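Local coordinates for protein 16 kDa beta-galactoside-binding lectin (Gallus gallus, PDB 1QMJ) that binds beta-galactosides as a homodimeric galectin of still unsettled physiological role, possibly in the regulation of differentiation, at residues I86-S89 / E94-V97; F76-G81 / V102-P107; T39-F44 / E113-L118; D82-C87 / G122-K127. One frame throughout, in Å; residues are numbered along the deposited sequence.

Contact 1 of 4, residues I86-S89 / E94-V97; sequences ICIS and EVKV. With BME (beta-mercaptoethanol), chain D.
The carbonyl oxygen of Lys96 takes two donors from the facing strand. Ser89 N reaches Lys96 O at 3.2 Å in a nearly straight bond, and the CA-H of Ile88 adds a weaker contact, its CA 3.4 Å from Lys96 O. In return Lys96 N donates to Ser89 O at 2.9 Å, while the CA of Val95 approaches the same oxygen. Ser89 and Lys96 thus form an antiparallel hydrogen-bonded pair, and Ile88 with Val97 the adjoining non-hydrogen-bonded one. This is the hairpin of strands 83-90 and 94-98 within the five-stranded sheet of the galectin beta-sandwich. Ile86, Ile88, Val95 and Val97 point to the inner face, where Val97 meets Leu42 and Phe44 of the opposing sheet. Val97 CG1, anti to its own nitrogen (chi1 -177°), lies 3.7 Å from Ile86 CG2, the two side chains lying side by side and pointing the same way; Ile88 touches more loosely, its CG1 4.3 Å from Val97 CG2. On the outer face Ser89 OG stands 3.9 Å from Lys96 CB, and the rest of the lysine leads away as an extended chain. Ser89 OG is also placed to donate to O1 of a beta-mercaptoethanol, probably carried over from crystallisation, but S2 of that molecule lies only 3.0 Å from Cys87 CB, too near for a separate molecule, and the bond is doubtful.

Contact 2 of 4, residues F76-G81 / V102-P107; sequences FPFQQG and VEFEFP
The loop that leads into strand 83-90 is pressed by Pro77 against Val102 and Phe104, just before and within strand 103-107, one of the two outermost strands of the five-stranded sheet in this chain. Pro77 and Val102 cross at about a right angle, and Pro77 CG meets Val102 CG2 at 3.4 Å, tighter than ordinary carbon contact. The neighbouring ring carbon, Pro77 CD, comes to the edge of the Phe104 ring, near its plane, and lies 3.6 Å from Phe104 CZ. The proline ring is therefore wedged into the corner between valine and phenylalanine, with CG serving one and CD the other. Phe104 has its CG anti to the carbonyl carbon, beside the backbone N (chi1 -66°), and its ring comes toward Pro77 from the opposite direction. One face of that ring carries Val102 CG1, 4.2 Å above the plane and offset toward the rim. Here the loop meets the edge of one sheet of the beta-sandwich, and Phe104 also meets Phe44 and Val57 of the other sheet. Phe78 joins from the loop side, its CE2 4.3 Å from Phe104 CE2 in an oblique approach, and leans on Phe44 and Pro46. Phe104 further touches Lys73, a residue of the predicted beta-galactoside site, whose NZ is hydrogen-bonded to the carbonyl oxygen of Glu105.

Contact 3 of 4, residues T39-F44 / E113-L118; sequences TLMLHF and EKIQYL
Two apolar pairs, Met41 with Ile115 and Leu40 with Tyr117, join strand 39-47 to the start of strand 117-122 and the residues leading into it, across the intervening strand 29-33. Met41 runs out with CG anti to the backbone N and stays extended through chi2, then bends at chi3 (-56°), which brings the methyl rather than the sulfur against Ile115. Its CE lies 3.5 Å from Ile115 CG1 and 4.0 Å from Ile115 CD1, and the two side chains cross at about a right angle. The isoleucine meets it with the longer branch, whose CG1 is turned beside the backbone N. Leu40, the preceding residue, uses its CD2 methyl instead: it sits 3.9 Å from Tyr117 CE1 and 4.0 Å from Tyr117 CD1, meeting the CD1-CE1 bond of the ring obliquely. The tyrosine has CG anti to its nitrogen (chi1 175°), which carries the ring across toward the leucine. Both strands are irregular here: Met41 and Leu42 together face Val33 in a classic beta bulge, and Gln116 with Tyr117 forms another. Leu40 also neighbours Trp67 of the predicted galactoside site, whereas Met41 packs on Val95 of the second sheet. Both side-chain to side-chain contacts are between carbon atoms, so shape and burial of apolar surface, rather than directional bonding, hold these side chains together.

Contact 4 of 4, residues D82-C87 / G122-K127; sequences DKVEIC and GDFKVK. With BME (beta-mercaptoethanol), chain C.
Phe124 crosses Val84 at about a right angle, with the rim of the ring turned to the valine. Val84 CG1 lies near the ring plane, at the edge, 3.8 Å from Phe124 CE1. This methyl is set between the backbone N and the carbonyl carbon (chi1 65°). Ile86, two residues on and on the same face of its strand, extends its chain to CD1 and reaches Phe124 CZ at 4.3 Å, obliquely. Phe124 for its part has CG anti to the backbone N (chi1 -168°), which carries the ring across to strand 83-90. The two strands are not neighbours: strand 16-22 runs between them in the five-stranded sheet, and the phenylalanine spans it on the inner face of the sandwich, where it also stacks on Phe29. Just before it Asp123 centres an inverse gamma turn. Strand 124-131 is an outer strand within the chain, and Lys127 makes backbone hydrogen bonds to the second subunit. Glu85 and Cys87 point to the other face. There Cys87 SG is disulfide-linked, at 2.0 Å, to S2 of a beta-mercaptoethanol whose hydroxyl O1 donates a 2.8 Å hydrogen bond back to Glu85 O, curling the adduct against its own strand. The chemistry thus divides by face: between the strands, inside, the side chains meet by apolar contact of two methyls with the phenylalanine ring, while on the outside the cysteine thiol has evidently been accessible enough to react.

From the N terminus, 39-44 comes first and waits until 113-118 to close contact 3, tying neighbours of strand 29-33 in one sheet. Within that loop, 76-81 opens contact 2, closed at 102-107 where the edge of the other sheet begins. Nested inside both is the tight hairpin of contact 1, 86-89 with 94-97, whose second strand pairs with 103-107 of contact 2. Contact 4 starts at 82-87, sharing Ile86 and Cys87 with contact 1, but closes only at 122-127, so it crosses contacts 2 and 3. The two sheets meet where Val95 and Val97 of contact 1, and Phe104 of contact 2, pack on Met41, Leu42 and Phe44.

Contact 1 of 4, residues I86-S89 / E94-V97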
loop_
_atom_site.group_PDB
_atom_site.type_symbol
_atom_site.label_atom_id
_atom_site.label_comp_id
_atom_site.label_asym_id
_atom_site.label_seq_id
_atom_site.Cartn_x
_atom_site.Cartn_y
_atom_site.Cartn_z
ATOM N N ILE A 86 -12.641 -4.210 3.647
ATOM C CA ILE A 86 -12.242 -5.405 4.394
ATOM C C ILE A 86 -11.244 -5.025 5.493
ATOM O O ILE A 86 -10.180 -4.458 5.225
ATOM C CB ILE A 86 -11.604 -6.400 3.423
ATOM C CG1 ILE A 86 -12.572 -6.837 2.315
ATOM C CG2 ILE A 86 -11.133 -7.685 4.102
ATOM C CD1 ILE A 86 -11.864 -7.349 1.059
ATOM N N CYS A 87 -11.623 -5.354 6.717
ATOM C CA CYS A 87 -10.802 -5.066 7.908
ATOM C C CYS A 87 -10.203 -6.361 8.452
ATOM O O CYS A 87 -10.919 -7.342 8.707
ATOM C CB CYS A 87 -11.661 -4.412 8.984
ATOM S SG CYS A 87 -12.288 -2.737 8.477
ATOM N N ILE A 88 -8.895 -6.317 8.617
ATOM C CA ILE A 88 -8.124 -7.460 9.104
ATOM C C ILE A 88 -7.304 -7.104 10.349
ATOM O O ILE A 88 -6.612 -6.079 10.390
ATOM C CB ILE A 88 -7.158 -7.926 8.013
ATOM C CG1 ILE A 88 -7.878 -8.456 6.771
ATOM C CG2 ILE A 88 -6.231 -9.051 8.475
ATOM C CD1 ILE A 88 -6.966 -8.563 5.548
ATOM N N SER A 89 -7.428 -7.984 11.314
ATOM C CA SER A 89 -6.724 -7.907 12.600
ATOM C C SER A 89 -6.447 -9.336 13.042
ATOM O O SER A 89 -7.008 -10.294 12.495
ATOM C CB SER A 89 -7.579 -7.174 13.644
ATOM O OG SER A 89 -8.840 -7.807 13.781
ATOM N N GLU A 94 -6.007 -16.254 16.579
ATOM C CA GLU A 94 -6.687 -16.226 15.266
ATOM C C GLU A 94 -6.605 -14.881 14.548
ATOM O O GLU A 94 -6.121 -13.882 15.102
ATOM C CB GLU A 94 -8.180 -16.535 15.444
ATOM C CG GLU A 94 -8.910 -15.514 16.328
ATOM C CD GLU A 94 -10.431 -15.709 16.334
ATOM O OE1 GLU A 94 -10.931 -16.882 16.142
ATOM O OE2 GLU A 94 -11.212 -14.701 16.532
ATOM N N VAL A 95 -7.101 -14.962 13.324
ATOM C CA VAL A 95 -7.205 -13.847 12.389
ATOM C C VAL A 95 -8.676 -13.573 12.153
ATOM O O VAL A 95 -9.467 -14.500 11.939
ATOM C CB VAL A 95 -6.548 -14.198 11.047
ATOM C CG1 VAL A 95 -6.356 -12.981 10.138
ATOM C CG2 VAL A 95 -5.165 -14.827 11.195
ATOM N N LYS A 96 -9.013 -12.319 12.201
ATOM C CA LYS A 96 -10.386 -11.882 11.990
ATOM C C LYS A 96 -10.467 -11.003 10.757
ATOM O O LYS A 96 -9.599 -10.158 10.520
ATOM C CB LYS A 96 -10.880 -11.062 13.180
ATOM C CG LYS A 96 -11.145 -11.884 14.439
ATOM C CD LYS A 96 -11.828 -11.053 15.527
ATOM C CE LYS A 96 -12.202 -11.857 16.768
ATOM N NZ LYS A 96 -13.041 -11.097 17.705
ATOM N N VAL A 97 -11.504 -11.230 10.009
ATOM C CA VAL A 97 -11.786 -10.469 8.796
ATOM C C VAL A 97 -13.210 -9.965 8.896
ATOM O O VAL A 97 -14.162 -10.750 8.947
ATOM C CB VAL A 97 -11.634 -11.354 7.558
ATOM C CG1 VAL A 97 -11.848 -10.588 6.250
ATOM C CG2 VAL A 97 -10.247 -11.992 7.441
HETATM C C1 BME D . -10.831 -3.884 13.947
HETATM C C2 BME D . -11.192 -3.645 12.467
HETATM O O1 BME D . -10.092 -5.086 14.074
HETATM S S2 BME D . -9.808 -4.106 11.381
#

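Contact 2 of 4, residues F76-G81 / V102-P107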
loop_
_atom_site.group_PDB
_atom_site.type_symbol
_atom_site.label_atom_id
_atom_site.label_comp_id
_atom_site.label_asym_id
_atom_site.label_seq_id
_atom_site.Cartn_x
_atom_site.Cartn_y
_atom_site.Cartn_z
ATOM N N PHE A 76 -21.542 -15.675 2.599
ATOM C CA PHE A 76 -20.959 -15.028 1.410
ATOM C C PHE A 76 -21.625 -13.658 1.207
ATOM O O PHE A 76 -22.444 -13.481 0.290
ATOM C CB PHE A 76 -21.185 -15.901 0.176
ATOM C CG PHE A 76 -20.316 -15.480 -1.011
ATOM C CD1 PHE A 76 -18.943 -15.756 -1.009
ATOM C CD2 PHE A 76 -20.896 -14.819 -2.097
ATOM C CE1 PHE A 76 -18.150 -15.369 -2.098
ATOM C CE2 PHE A 76 -20.105 -14.431 -3.185
ATOM C CZ PHE A 76 -18.732 -14.706 -3.185
ATOM N N PRO A 77 -21.313 -12.679 2.077
ATOM C CA PRO A 77 -21.854 -11.315 1.994
ATOM C C PRO A 77 -21.342 -10.510 0.803
ATOM O O PRO A 77 -21.286 -9.246 0.893
ATOM C CB PRO A 77 -21.326 -10.622 3.220
ATOM C CG PRO A 77 -20.429 -11.605 3.959
ATOM C CD PRO A 77 -20.395 -12.897 3.203
ATOM N N PHE A 78 -20.968 -11.145 -0.291
ATOM C CA PHE A 78 -20.421 -10.376 -1.446
ATOM C C PHE A 78 -21.234 -10.559 -2.734
ATOM O O PHE A 78 -21.850 -11.603 -2.962
ATOM C CB PHE A 78 -18.984 -10.817 -1.756
ATOM C CG PHE A 78 -18.041 -10.748 -0.544
ATOM C CD1 PHE A 78 -17.521 -9.515 -0.122
ATOM C CD2 PHE A 78 -17.696 -11.920 0.140
ATOM C CE1 PHE A 78 -16.657 -9.459 0.983
ATOM C CE2 PHE A 78 -16.833 -11.863 1.243
ATOM C CZ PHE A 78 -16.314 -10.633 1.664
ATOM N N GLN A 79 -21.186 -9.501 -3.530
ATOM C CA GLN A 79 -21.856 -9.421 -4.838
ATOM C C GLN A 79 -20.949 -8.644 -5.797
ATOM O O GLN A 79 -20.241 -7.713 -5.391
ATOM C CB GLN A 79 -23.203 -8.702 -4.701
ATOM C CG GLN A 79 -24.217 -9.483 -3.860
ATOM C CD GLN A 79 -25.555 -8.754 -3.696
ATOM O OE1 GLN A 79 -25.583 -7.527 -3.623
ATOM N NE2 GLN A 79 -26.678 -9.446 -3.630
ATOM N N GLN A 80 -20.984 -9.045 -7.050
ATOM C CA GLN A 80 -20.169 -8.412 -8.102
ATOM C C GLN A 80 -20.611 -6.956 -8.315
ATOM O O GLN A 80 -21.813 -6.654 -8.345
ATOM C CB GLN A 80 -20.327 -9.166 -9.425
ATOM C CG GLN A 80 -19.810 -10.605 -9.371
ATOM C CD GLN A 80 -20.302 -11.452 -10.546
ATOM O OE1 GLN A 80 -19.544 -12.257 -11.087
ATOM N NE2 GLN A 80 -21.541 -11.316 -10.981
ATOM N N GLY A 81 -19.605 -6.098 -8.457
ATOM C CA GLY A 81 -19.793 -4.647 -8.685
ATOM C C GLY A 81 -19.998 -3.917 -7.358
ATOM O O GLY A 81 -20.364 -2.732 -7.323
ATOM N N VAL A 102 -20.667 -9.585 7.959
ATOM C CA VAL A 102 -20.145 -10.743 8.667
ATOM C C VAL A 102 -18.692 -10.606 9.108
ATOM O O VAL A 102 -17.909 -9.865 8.512
ATOM C CB VAL A 102 -20.221 -12.001 7.756
ATOM C CG1 VAL A 102 -19.938 -13.255 8.550
ATOM C CG2 VAL A 102 -21.566 -12.092 7.075
ATOM N N GLU A 103 -18.351 -11.318 10.172
ATOM C CA GLU A 103 -16.991 -11.358 10.663
ATOM C C GLU A 103 -16.551 -12.804 10.461
ATOM O O GLU A 103 -17.248 -13.740 10.872
ATOM C CB GLU A 103 -16.910 -11.003 12.141
ATOM C CG GLU A 103 -15.537 -11.262 12.742
ATOM C CD GLU A 103 -15.467 -10.940 14.218
ATOM O OE1 GLU A 103 -15.894 -11.784 15.040
ATOM O OE2 GLU A 103 -14.981 -9.839 14.556
ATOM N N PHE A 104 -15.441 -12.984 9.758
ATOM C CA PHE A 104 -14.886 -14.295 9.492
ATOM C C PHE A 104 -13.722 -14.484 10.436
ATOM O O PHE A 104 -13.026 -13.531 10.763
ATOM C CB PHE A 104 -14.415 -14.386 8.041
ATOM C CG PHE A 104 -15.533 -14.300 7.031
ATOM C CD1 PHE A 104 -16.376 -15.393 6.808
ATOM C CD2 PHE A 104 -15.740 -13.135 6.295
ATOM C CE1 PHE A 104 -17.404 -15.325 5.862
ATOM C CE2 PHE A 104 -16.768 -13.057 5.345
ATOM C CZ PHE A 104 -17.601 -14.156 5.129
ATOM N N GLU A 105 -13.545 -15.702 10.921
ATOM C CA GLU A 105 -12.455 -15.995 11.831
ATOM C C GLU A 105 -11.687 -17.175 11.268
ATOM O O GLU A 105 -12.266 -18.029 10.607
ATOM C CB GLU A 105 -13.006 -16.313 13.220
ATOM C CG GLU A 105 -13.747 -15.142 13.843
ATOM C CD GLU A 105 -14.486 -15.513 15.112
ATOM O OE1 GLU A 105 -13.817 -15.780 16.133
ATOM O OE2 GLU A 105 -15.738 -15.529 15.089
ATOM N N PHE A 106 -10.382 -17.207 11.507
ATOM C CA PHE A 106 -9.533 -18.282 11.012
ATOM C C PHE A 106 -8.396 -18.414 12.016
ATOM O O PHE A 106 -7.791 -17.420 12.402
ATOM C CB PHE A 106 -8.995 -17.912 9.619
ATOM C CG PHE A 106 -8.272 -19.032 8.918
ATOM C CD1 PHE A 106 -8.968 -20.131 8.425
ATOM C CD2 PHE A 106 -6.891 -18.980 8.728
ATOM C CE1 PHE A 106 -8.302 -21.158 7.756
ATOM C CE2 PHE A 106 -6.215 -20.003 8.060
ATOM C CZ PHE A 106 -6.922 -21.092 7.573
ATOM N N PRO A 107 -8.098 -19.641 12.467
ATOM C CA PRO A 107 -7.017 -19.833 13.440
ATOM C C PRO A 107 -5.632 -19.454 12.933
ATOM O O PRO A 107 -5.280 -19.724 11.781
ATOM C CB PRO A 107 -7.109 -21.322 13.762
ATOM C CG PRO A 107 -7.645 -21.906 12.503
ATOM C CD PRO A 107 -8.718 -20.927 12.114
#

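Contact 3 of 4, residues T39-F44 / E113-L118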
loop_
_atom_site.group_PDB
_atom_site.type_symbol
_atom_site.label_atom_id
_atom_site.label_comp_id
_atom_site.label_asym_id
_atom_site.label_seq_id
_atom_site.Cartn_x
_atom_site.Cartn_y
_atom_site.Cartn_z
ATOM N N THR A 39 4.699 -17.874 2.626
ATOM C CA THR A 39 4.183 -18.076 3.988
ATOM C C THR A 39 3.113 -17.035 4.292
ATOM O O THR A 39 3.416 -15.861 4.550
ATOM C CB THR A 39 5.322 -17.956 4.994
ATOM O OG1 THR A 39 6.313 -18.936 4.715
ATOM C CG2 THR A 39 4.866 -18.161 6.439
ATOM N N LEU A 40 1.886 -17.510 4.252
ATOM C CA LEU A 40 0.709 -16.678 4.493
ATOM C C LEU A 40 -0.038 -17.111 5.740
ATOM O O LEU A 40 -0.301 -18.305 5.953
ATOM C CB LEU A 40 -0.266 -16.787 3.324
ATOM C CG LEU A 40 0.360 -16.421 1.985
ATOM C CD1 LEU A 40 -0.608 -16.601 0.814
ATOM C CD2 LEU A 40 0.828 -14.967 1.924
ATOM N N MET A 41 -0.358 -16.119 6.527
ATOM C CA MET A 41 -1.106 -16.320 7.746
ATOM C C MET A 41 -2.561 -16.563 7.365
ATOM O O MET A 41 -3.291 -17.302 8.035
ATOM C CB MET A 41 -0.994 -15.084 8.639
ATOM C CG MET A 41 -1.850 -15.176 9.904
ATOM S SD MET A 41 -1.992 -13.618 10.749
ATOM C CE MET A 41 -0.373 -12.990 11.135
ATOM N N LEU A 42 -2.967 -15.934 6.270
ATOM C CA LEU A 42 -4.342 -16.073 5.797
ATOM C C LEU A 42 -4.509 -15.720 4.314
ATOM O O LEU A 42 -4.012 -14.684 3.837
ATOM C CB LEU A 42 -5.254 -15.151 6.586
ATOM C CG LEU A 42 -6.630 -15.009 5.952
ATOM C CD1 LEU A 42 -7.438 -16.307 5.990
ATOM C CD2 LEU A 42 -7.493 -13.955 6.641
ATOM N N HIS A 43 -5.222 -16.621 3.662
ATOM C CA HIS A 43 -5.564 -16.525 2.243
ATOM C C HIS A 43 -7.089 -16.433 2.107
ATOM O O HIS A 43 -7.771 -17.447 1.890
ATOM C CB HIS A 43 -5.061 -17.763 1.488
ATOM C CG HIS A 43 -5.448 -17.758 0.002
ATOM N ND1 HIS A 43 -6.245 -18.754 -0.556
ATOM C CD2 HIS A 43 -5.154 -16.899 -1.012
ATOM C CE1 HIS A 43 -6.406 -18.483 -1.840
ATOM N NE2 HIS A 43 -5.761 -17.380 -2.127
ATOM N N PHE A 44 -7.569 -15.207 2.253
ATOM C CA PHE A 44 -9.006 -14.879 2.147
ATOM C C PHE A 44 -9.367 -14.845 0.672
ATOM O O PHE A 44 -8.963 -13.934 -0.066
ATOM C CB PHE A 44 -9.264 -13.522 2.785
ATOM C CG PHE A 44 -10.745 -13.217 2.933
ATOM C CD1 PHE A 44 -11.504 -13.899 3.887
ATOM C CD2 PHE A 44 -11.339 -12.256 2.111
ATOM C CE1 PHE A 44 -12.866 -13.618 4.022
ATOM C CE2 PHE A 44 -12.702 -11.974 2.246
ATOM C CZ PHE A 44 -13.466 -12.655 3.202
ATOM N N GLU A 113 3.332 -13.579 14.711
ATOM C CA GLU A 113 3.100 -12.464 15.636
ATOM C C GLU A 113 3.092 -11.066 15.013
ATOM O O GLU A 113 2.915 -10.068 15.717
ATOM C CB GLU A 113 4.071 -12.514 16.822
ATOM C CG GLU A 113 5.522 -12.829 16.465
ATOM C CD GLU A 113 5.895 -14.273 16.768
ATOM O OE1 GLU A 113 5.925 -14.638 17.966
ATOM O OE2 GLU A 113 6.154 -15.041 15.811
ATOM N N LYS A 114 3.297 -10.989 13.704
ATOM C CA LYS A 114 3.271 -9.708 13.010
ATOM C C LYS A 114 3.122 -9.961 11.523
ATOM O O LYS A 114 3.557 -11.001 11.025
ATOM C CB LYS A 114 4.544 -8.892 13.285
ATOM C CG LYS A 114 5.656 -9.073 12.261
ATOM C CD LYS A 114 6.835 -8.151 12.518
ATOM C CE LYS A 114 7.600 -8.556 13.770
ATOM N NZ LYS A 114 8.819 -7.718 13.968
ATOM N N ILE A 115 2.467 -9.038 10.830
ATOM C CA ILE A 115 2.276 -9.146 9.389
ATOM C C ILE A 115 3.244 -8.199 8.692
ATOM O O ILE A 115 3.312 -7.017 9.023
ATOM C CB ILE A 115 0.823 -8.808 8.976
ATOM C CG1 ILE A 115 -0.107 -9.965 9.358
ATOM C CG2 ILE A 115 0.738 -8.520 7.473
ATOM C CD1 ILE A 115 -1.592 -9.635 9.277
ATOM N N GLN A 116 3.995 -8.722 7.733
ATOM C CA GLN A 116 4.949 -7.911 7.000
ATOM C C GLN A 116 4.643 -7.913 5.514
ATOM O O GLN A 116 5.272 -7.189 4.745
ATOM C CB GLN A 116 6.356 -8.451 7.209
ATOM C CG GLN A 116 6.733 -8.639 8.658
ATOM C CD GLN A 116 8.116 -9.227 8.814
ATOM O OE1 GLN A 116 8.353 -10.386 8.471
ATOM N NE2 GLN A 116 9.044 -8.427 9.321
ATOM N N TYR A 117 3.663 -8.716 5.120
ATOM C CA TYR A 117 3.303 -8.854 3.719
ATOM C C TYR A 117 1.791 -8.820 3.535
ATOM O O TYR A 117 1.055 -9.427 4.314
ATOM C CB TYR A 117 3.870 -10.188 3.210
ATOM C CG TYR A 117 3.500 -10.574 1.794
ATOM C CD1 TYR A 117 2.331 -11.297 1.527
ATOM C CD2 TYR A 117 4.338 -10.254 0.727
ATOM C CE1 TYR A 117 2.010 -11.689 0.228
ATOM C CE2 TYR A 117 4.027 -10.639 -0.575
ATOM C CZ TYR A 117 2.866 -11.355 -0.817
ATOM O OH TYR A 117 2.562 -11.727 -2.108
ATOM N N LEU A 118 1.346 -8.115 2.499
ATOM C CA LEU A 118 -0.070 -7.993 2.160
ATOM C C LEU A 118 -0.136 -7.960 0.644
ATOM O O LEU A 118 0.652 -7.274 0.009
ATOM C CB LEU A 118 -0.657 -6.689 2.734
ATOM C CG LEU A 118 -2.097 -6.258 2.382
ATOM C CD1 LEU A 118 -3.113 -7.251 2.900
ATOM C CD2 LEU A 118 -2.393 -4.896 2.977
#

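Contact 4 of 4, residues D82-C87 / G122-K127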
loop_
_atom_site.group_PDB
_atom_site.type_symbol
_atom_site.label_atom_id
_atom_site.label_comp_id
_atom_site.label_asym_id
_atom_site.label_seq_id
_atom_site.Cartn_x
_atom_site.Cartn_y
_atom_site.Cartn_z
ATOM N N ASP A 82 -19.750 -4.647 -6.304
ATOM C CA ASP A 82 -19.907 -4.145 -4.944
ATOM C C ASP A 82 -18.610 -3.529 -4.416
ATOM O O ASP A 82 -17.523 -4.110 -4.555
ATOM C CB ASP A 82 -20.300 -5.290 -4.020
ATOM C CG ASP A 82 -21.810 -5.433 -3.862
ATOM O OD1 ASP A 82 -22.601 -4.901 -4.732
ATOM O OD2 ASP A 82 -22.290 -6.084 -2.861
ATOM N N LYS A 83 -18.785 -2.360 -3.825
ATOM C CA LYS A 83 -17.695 -1.596 -3.205
ATOM C C LYS A 83 -17.677 -1.942 -1.723
ATOM O O LYS A 83 -18.580 -1.556 -0.965
ATOM C CB LYS A 83 -17.934 -0.096 -3.387
ATOM C CG LYS A 83 -17.684 0.383 -4.817
ATOM C CD LYS A 83 -18.567 1.568 -5.211
ATOM C CE LYS A 83 -18.541 1.861 -6.712
ATOM N NZ LYS A 83 -19.599 2.790 -7.135
ATOM N N VAL A 84 -16.649 -2.664 -1.334
ATOM C CA VAL A 84 -16.507 -3.114 0.052
ATOM C C VAL A 84 -15.154 -2.741 0.655
ATOM O O VAL A 84 -14.179 -2.493 -0.078
ATOM C CB VAL A 84 -16.637 -4.641 0.112
ATOM C CG1 VAL A 84 -15.509 -5.369 -0.624
ATOM C CG2 VAL A 84 -16.620 -5.189 1.538
ATOM N N GLU A 85 -15.200 -2.730 1.985
ATOM C CA GLU A 85 -14.057 -2.450 2.867
ATOM C C GLU A 85 -13.832 -3.679 3.748
ATOM O O GLU A 85 -14.733 -4.112 4.484
ATOM C CB GLU A 85 -14.333 -1.231 3.762
ATOM C CG GLU A 85 -13.145 -0.895 4.680
ATOM C CD GLU A 85 -13.312 0.422 5.447
ATOM O OE1 GLU A 85 -14.431 0.696 6.028
ATOM O OE2 GLU A 85 -12.332 1.261 5.514
ATOM N N ILE A 86 -12.641 -4.210 3.647
ATOM C CA ILE A 86 -12.242 -5.405 4.394
ATOM C C ILE A 86 -11.244 -5.025 5.493
ATOM O O ILE A 86 -10.180 -4.458 5.225
ATOM C CB ILE A 86 -11.604 -6.400 3.423
ATOM C CG1 ILE A 86 -12.572 -6.837 2.315
ATOM C CG2 ILE A 86 -11.133 -7.685 4.102
ATOM C CD1 ILE A 86 -11.864 -7.349 1.059
ATOM N N CYS A 87 -11.623 -5.354 6.717
ATOM C CA CYS A 87 -10.802 -5.066 7.908
ATOM C C CYS A 87 -10.203 -6.361 8.452
ATOM O O CYS A 87 -10.919 -7.342 8.707
ATOM C CB CYS A 87 -11.661 -4.412 8.984
ATOM S SG CYS A 87 -12.288 -2.737 8.477
ATOM N N GLY A 122 -6.707 -11.016 -8.039
ATOM C CA GLY A 122 -7.995 -11.351 -8.609
ATOM C C GLY A 122 -8.775 -10.151 -9.111
ATOM O O GLY A 122 -8.220 -9.082 -9.394
ATOM N N ASP A 123 -10.084 -10.334 -9.205
ATOM C CA ASP A 123 -10.979 -9.305 -9.704
ATOM C C ASP A 123 -11.449 -8.332 -8.639
ATOM O O ASP A 123 -12.643 -8.258 -8.326
ATOM C CB ASP A 123 -12.164 -9.964 -10.400
ATOM C CG ASP A 123 -11.727 -10.938 -11.476
ATOM O OD1 ASP A 123 -10.953 -10.531 -12.367
ATOM O OD2 ASP A 123 -12.129 -12.116 -11.413
ATOM N N PHE A 124 -10.497 -7.581 -8.094
ATOM C CA PHE A 124 -10.778 -6.582 -7.074
ATOM C C PHE A 124 -9.987 -5.340 -7.456
ATOM O O PHE A 124 -8.846 -5.435 -7.918
ATOM C CB PHE A 124 -10.339 -7.081 -5.691
ATOM C CG PHE A 124 -10.843 -6.243 -4.539
ATOM C CD1 PHE A 124 -12.189 -6.242 -4.193
ATOM C CD2 PHE A 124 -9.961 -5.486 -3.773
ATOM C CE1 PHE A 124 -12.654 -5.510 -3.106
ATOM C CE2 PHE A 124 -10.419 -4.747 -2.678
ATOM C CZ PHE A 124 -11.768 -4.763 -2.347
ATOM N N LYS A 125 -10.619 -4.182 -7.328
ATOM C CA LYS A 125 -9.963 -2.924 -7.639
ATOM C C LYS A 125 -9.729 -2.175 -6.324
ATOM O O LYS A 125 -10.671 -1.720 -5.678
ATOM C CB LYS A 125 -10.827 -2.090 -8.588
ATOM C CG LYS A 125 -10.140 -0.849 -9.111
ATOM C CD LYS A 125 -11.142 0.131 -9.705
ATOM C CE LYS A 125 -12.067 0.713 -8.638
ATOM N NZ LYS A 125 -11.336 1.505 -7.598
ATOM N N VAL A 126 -8.471 -2.122 -5.902
ATOM C CA VAL A 126 -8.092 -1.445 -4.671
ATOM C C VAL A 126 -8.231 0.070 -4.846
ATOM O O VAL A 126 -7.841 0.640 -5.872
ATOM C CB VAL A 126 -6.634 -1.786 -4.263
ATOM C CG1 VAL A 126 -6.295 -1.172 -2.907
ATOM C CG2 VAL A 126 -6.437 -3.287 -4.224
ATOM N N LYS A 127 -8.795 0.708 -3.837
ATOM C CA LYS A 127 -8.995 2.142 -3.855
ATOM C C LYS A 127 -8.218 2.782 -2.711
ATOM O O LYS A 127 -7.815 3.934 -2.805
ATOM C CB LYS A 127 -10.488 2.457 -3.715
ATOM C CG LYS A 127 -11.047 3.351 -4.806
ATOM C CD LYS A 127 -10.520 4.774 -4.703
ATOM C CE LYS A 127 -11.153 5.672 -5.760
ATOM N NZ LYS A 127 -10.888 5.172 -7.144
HETATM C C1 BME C . -15.966 -3.605 8.007
HETATM C C2 BME C . -15.249 -2.285 8.298
HETATM O O1 BME C . -16.389 -3.614 6.663
HETATM S S2 BME C . -13.947 -2.503 9.541
#